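Local coordinates for protein WlaRA, TDP-fucose-3,4-ketoisomerase (Campylobacter jejuni subsp. jejuni 81116, PDB 5TPV) that belongs to the WxcM-like family of cupin-fold beta proteins and carries thymidine-5'-diphosphate bound in its pockets, at residues F58-I69 against I78-L87. Residues are numbered along the deposited sequence; the frame is centred on the assembly and turned at random. Where two conformers were deposited one is given.
Sequences FIALNGSCEILI and IILNNKTKGL
Phe-58 and Leu-87 meet through their CD2 atoms, 4.3 Å apart; Ile-67 CD1 covers one face of the Phe-58 ring, offset toward the rim. Leu-87 CD2 touches Ile-67 CG2 tip to tip at 3.6 Å, joining ring, leucine and isoleucine in one apolar cluster. Ile-67 directs CG1 anti to its backbone nitrogen (chi1 177°), which sends CD1 to the ring and leaves CG2 for Leu-87 and Ile-78. Leu-80 extends the cluster: its CD1 lies 3.6 Å from Phe-58 CB, and its CB is 3.9 Å from Ala-60 CB and borders Cys-65 SG.

Backbone pairing occurs in two separate places. Phe-58 and Leu-87 form one antiparallel hydrogen-bonded pair; Cys-65 with Leu-80 and Ile-67 with Ile-78 form two more, Ile-67 N reaching Ile-78 O at 2.8 Å. Strand segments 65-69 and 78-80 run at 145°. Where the 58-60 and 85-87 pairing gives way to the turn, a water accepts from Ala-60 N (2.9 Å) and donates to Asn-82 O and Lys-85 O, tying the residue before the corner at Leu-61 to the type I turn 82-85. Lys-83, bent at chi3 and chi4, runs alongside the Leu-61 carbonyl to bring NZ 2.7 Å from Leu-61 O, nearly in line with the carbonyl (C=O...NZ 163°). Lys-85 reaches Ile-79 O with NZ at 3.0 Å, bonding one sheet's strand to the other.

Such facing antiparallel sheets, with apolar side chains packed between them, are consistent with the cupin barrel. Strand 85-89 lies between 56-62 and 3-13, whose Ile-5 touches Ile-78; strand 94-98 flanks 65-70, and Tyr-98 at its end and Asn-99 just beyond hydrogen-bond to Glu-66 OE1 and OE2. Leu-61 packs on Leu-61 of the second subunit, whose Tyr-38 makes a cation-pi contact with Lys-83.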
loop_
_atom_site.group_PDB
_atom_site.type_symbol
_atom_site.label_atom_id
_atom_site.label_comp_id
_atom_site.label_asym_id
_atom_site.label_seq_id
_atom_site.Cartn_x
_atom_site.Cartn_y
_atom_site.Cartn_z
ATOM N N PHE B 58 4.194 -2.794 -8.889
ATOM C CA PHE B 58 2.931 -3.502 -9.012
ATOM C C PHE B 58 3.106 -4.828 -8.244
ATOM O O PHE B 58 4.080 -5.554 -8.454
ATOM C CB PHE B 58 2.621 -3.860 -10.494
ATOM C CG PHE B 58 2.477 -2.672 -11.400
ATOM C CD1 PHE B 58 1.287 -1.995 -11.474
ATOM C CD2 PHE B 58 3.550 -2.210 -12.156
ATOM C CE1 PHE B 58 1.159 -0.856 -12.265
ATOM C CE2 PHE B 58 3.431 -1.087 -12.953
ATOM C CZ PHE B 58 2.230 -0.412 -13.015
ATOM N N ILE B 59 2.137 -5.157 -7.412
ATOM C CA ILE B 59 2.171 -6.361 -6.589
ATOM C C ILE B 59 0.783 -6.977 -6.607
ATOM O O ILE B 59 -0.219 -6.269 -6.357
ATOM C CB ILE B 59 2.532 -5.952 -5.145
ATOM C CG1 ILE B 59 3.802 -5.135 -5.095
ATOM C CG2 ILE B 59 2.653 -7.139 -4.203
ATOM C CD1 ILE B 59 4.010 -4.437 -3.775
ATOM N N ALA B 60 0.716 -8.276 -6.934
ATOM C CA ALA B 60 -0.483 -9.037 -6.736
ATOM C C ALA B 60 -0.523 -9.533 -5.299
ATOM O O ALA B 60 0.089 -10.543 -4.992
ATOM C CB ALA B 60 -0.530 -10.193 -7.716
ATOM N N LEU B 61 -1.190 -8.802 -4.423
ATOM C CA LEU B 61 -1.349 -9.208 -3.036
ATOM C C LEU B 61 -2.212 -10.402 -2.893
ATOM O O LEU B 61 -2.063 -11.153 -1.975
ATOM C CB LEU B 61 -2.081 -8.169 -2.223
ATOM C CG LEU B 61 -1.378 -6.867 -1.946
ATOM C CD1 LEU B 61 -2.130 -6.100 -0.887
ATOM C CD2 LEU B 61 0.039 -7.121 -1.491
ATOM N N ASN B 62 -3.183 -10.545 -3.773
ATOM C CA ASN B 62 -3.887 -11.789 -3.825
ATOM C C ASN B 62 -4.195 -12.158 -5.269
ATOM O O ASN B 62 -4.246 -11.307 -6.139
ATOM C CB ASN B 62 -5.128 -11.690 -2.928
ATOM C CG ASN B 62 -5.587 -13.058 -2.428
ATOM O OD1 ASN B 62 -4.794 -13.899 -1.996
ATOM N ND2 ASN B 62 -6.872 -13.308 -2.573
ATOM N N GLY B 63 -4.354 -13.433 -5.542
ATOM C CA GLY B 63 -4.552 -13.890 -6.909
ATOM C C GLY B 63 -3.409 -13.593 -7.862
ATOM O O GLY B 63 -2.231 -13.529 -7.517
ATOM N N SER B 64 -3.782 -13.356 -9.101
ATOM C CA SER B 64 -2.797 -13.191 -10.152
ATOM C C SER B 64 -3.368 -12.336 -11.267
ATOM O O SER B 64 -4.574 -12.238 -11.465
ATOM C CB SER B 64 -2.375 -14.552 -10.743
ATOM O OG SER B 64 -3.515 -15.226 -11.240
ATOM N N CYS B 65 -2.469 -11.711 -11.996
ATOM C CA CYS B 65 -2.862 -11.025 -13.209
ATOM C C CYS B 65 -1.607 -10.997 -14.102
ATOM O O CYS B 65 -0.537 -11.477 -13.679
ATOM C CB CYS B 65 -3.355 -9.616 -12.856
ATOM S SG CYS B 65 -2.058 -8.560 -12.139
ATOM N N GLU B 66 -1.766 -10.457 -15.317
ATOM C CA GLU B 66 -0.709 -10.366 -16.314
ATOM C C GLU B 66 -0.570 -8.898 -16.655
ATOM O O GLU B 66 -1.539 -8.155 -16.783
ATOM C CB GLU B 66 -1.086 -11.157 -17.579
ATOM C CG GLU B 66 0.090 -11.625 -18.403
ATOM C CD GLU B 66 -0.318 -12.485 -19.597
ATOM O OE1 GLU B 66 0.168 -12.202 -20.722
ATOM O OE2 GLU B 66 -1.144 -13.402 -19.415
ATOM N N ILE B 67 0.662 -8.472 -16.808
ATOM C CA ILE B 67 0.924 -7.136 -17.308
ATOM C C ILE B 67 1.772 -7.114 -18.576
ATOM O O ILE B 67 2.795 -7.822 -18.678
ATOM C CB ILE B 67 1.562 -6.279 -16.230
ATOM C CG1 ILE B 67 1.904 -4.903 -16.761
ATOM C CG2 ILE B 67 2.818 -6.914 -15.693
ATOM C CD1 ILE B 67 2.044 -3.889 -15.673
ATOM N N LEU B 68 1.390 -6.263 -19.523
ATOM C CA LEU B 68 2.223 -6.019 -20.717
ATOM C C LEU B 68 2.775 -4.633 -20.543
ATOM O O LEU B 68 2.014 -3.724 -20.197
ATOM C CB LEU B 68 1.432 -6.159 -22.008
ATOM C CG LEU B 68 1.938 -5.575 -23.330
ATOM C CD1 LEU B 68 0.930 -5.965 -24.418
ATOM C CD2 LEU B 68 1.999 -4.041 -23.280
ATOM N N ILE B 69 4.094 -4.517 -20.699
ATOM C CA ILE B 69 4.779 -3.228 -20.689
ATOM C C ILE B 69 5.488 -3.012 -22.049
ATOM O O ILE B 69 5.914 -3.985 -22.695
ATOM C CB ILE B 69 5.834 -3.066 -19.587
ATOM C CG1 ILE B 69 6.826 -4.229 -19.579
ATOM C CG2 ILE B 69 5.191 -2.944 -18.223
ATOM C CD1 ILE B 69 7.884 -4.081 -18.524
ATOM N N ILE B 78 4.462 -10.116 -18.284
ATOM C CA ILE B 78 4.866 -10.618 -16.979
ATOM C C ILE B 78 3.627 -11.034 -16.195
ATOM O O ILE B 78 2.611 -10.320 -16.205
ATOM C CB ILE B 78 5.596 -9.507 -16.207
ATOM C CG1 ILE B 78 6.943 -9.236 -16.897
ATOM C CG2 ILE B 78 5.815 -9.855 -14.737
ATOM C CD1 ILE B 78 7.319 -7.780 -16.925
ATOM N N ILE B 79 3.744 -12.177 -15.515
ATOM C CA ILE B 79 2.702 -12.599 -14.608
ATOM C C ILE B 79 3.011 -12.168 -13.174
ATOM O O ILE B 79 4.110 -12.352 -12.712
ATOM C CB ILE B 79 2.346 -14.090 -14.795
ATOM C CG1 ILE B 79 1.596 -14.238 -16.130
ATOM C CG2 ILE B 79 1.438 -14.588 -13.673
ATOM C CD1 ILE B 79 1.480 -15.656 -16.650
ATOM N N LEU B 80 2.042 -11.532 -12.508
ATOM C CA LEU B 80 2.127 -11.217 -11.091
ATOM C C LEU B 80 1.194 -12.173 -10.366
ATOM O O LEU B 80 0.012 -12.221 -10.660
ATOM C CB LEU B 80 1.714 -9.767 -10.843
ATOM C CG LEU B 80 2.702 -8.733 -11.447
ATOM C CD1 LEU B 80 2.210 -7.319 -11.257
ATOM C CD2 LEU B 80 4.085 -8.855 -10.828
ATOM N N ASN B 81 1.745 -12.958 -9.447
ATOM C CA ASN B 81 0.973 -13.942 -8.705
ATOM C C ASN B 81 1.407 -14.296 -7.291
ATOM O O ASN B 81 0.895 -15.265 -6.742
ATOM C CB ASN B 81 0.822 -15.257 -9.499
ATOM C CG ASN B 81 2.140 -15.961 -9.793
ATOM O OD1 ASN B 81 2.158 -16.853 -10.635
ATOM N ND2 ASN B 81 3.225 -15.561 -9.183
ATOM N N ASN B 82 2.333 -13.579 -6.701
ATOM C CA ASN B 82 2.476 -13.728 -5.263
ATOM C C ASN B 82 3.025 -12.519 -4.551
ATOM O O ASN B 82 3.559 -11.617 -5.178
ATOM C CB ASN B 82 3.312 -14.949 -4.910
ATOM C CG ASN B 82 4.777 -14.672 -5.039
ATOM O OD1 ASN B 82 5.231 -14.429 -6.124
ATOM N ND2 ASN B 82 5.517 -14.745 -3.954
ATOM N N LYS B 83 2.890 -12.554 -3.230
ATOM C CA LYS B 83 3.139 -11.401 -2.353
ATOM C C LYS B 83 4.592 -11.092 -2.121
ATOM O O LYS B 83 4.890 -10.078 -1.511
ATOM C CB LYS B 83 2.527 -11.644 -0.976
ATOM C CG LYS B 83 1.055 -11.350 -0.939
ATOM C CD LYS B 83 0.513 -11.531 0.470
ATOM C CE LYS B 83 -0.132 -12.890 0.685
ATOM N NZ LYS B 83 -1.156 -13.141 -0.358
ATOM N N THR B 84 5.500 -11.954 -2.561
ATOM C CA THR B 84 6.933 -11.716 -2.311
ATOM C C THR B 84 7.691 -11.110 -3.472
ATOM O O THR B 84 8.909 -10.972 -3.448
ATOM C CB THR B 84 7.635 -13.018 -1.997
ATOM O OG1 THR B 84 7.545 -13.821 -3.171
ATOM C CG2 THR B 84 6.936 -13.726 -0.835
ATOM N N LYS B 85 6.950 -10.772 -4.505
ATOM C CA LYS B 85 7.508 -10.286 -5.752
ATOM C C LYS B 85 6.633 -9.114 -6.255
ATOM O O LYS B 85 5.400 -9.034 -6.031
ATOM C CB LYS B 85 7.602 -11.461 -6.716
ATOM C CG LYS B 85 6.681 -11.469 -7.923
ATOM C CD LYS B 85 6.790 -12.816 -8.648
ATOM C CE LYS B 85 5.844 -12.935 -9.832
ATOM N NZ LYS B 85 6.569 -12.515 -11.063
ATOM N N GLY B 86 7.306 -8.160 -6.856
ATOM C CA GLY B 86 6.634 -7.119 -7.593
ATOM C C GLY B 86 7.435 -6.710 -8.803
ATOM O O GLY B 86 8.633 -6.998 -8.943
ATOM N N LEU B 87 6.741 -5.991 -9.664
ATOM C CA LEU B 87 7.316 -5.433 -10.872
ATOM C C LEU B 87 7.516 -3.968 -10.691
ATOM O O LEU B 87 6.527 -3.222 -10.551
ATOM C CB LEU B 87 6.362 -5.656 -12.044
ATOM C CG LEU B 87 6.759 -4.944 -13.351
ATOM C CD1 LEU B 87 8.092 -5.480 -13.849
ATOM C CD2 LEU B 87 5.671 -5.218 -14.375
HETATM O O HOH W 1 3.228 -9.764 -7.131
HETATM O O HOH W 2 -1.594 -16.545 -6.739
#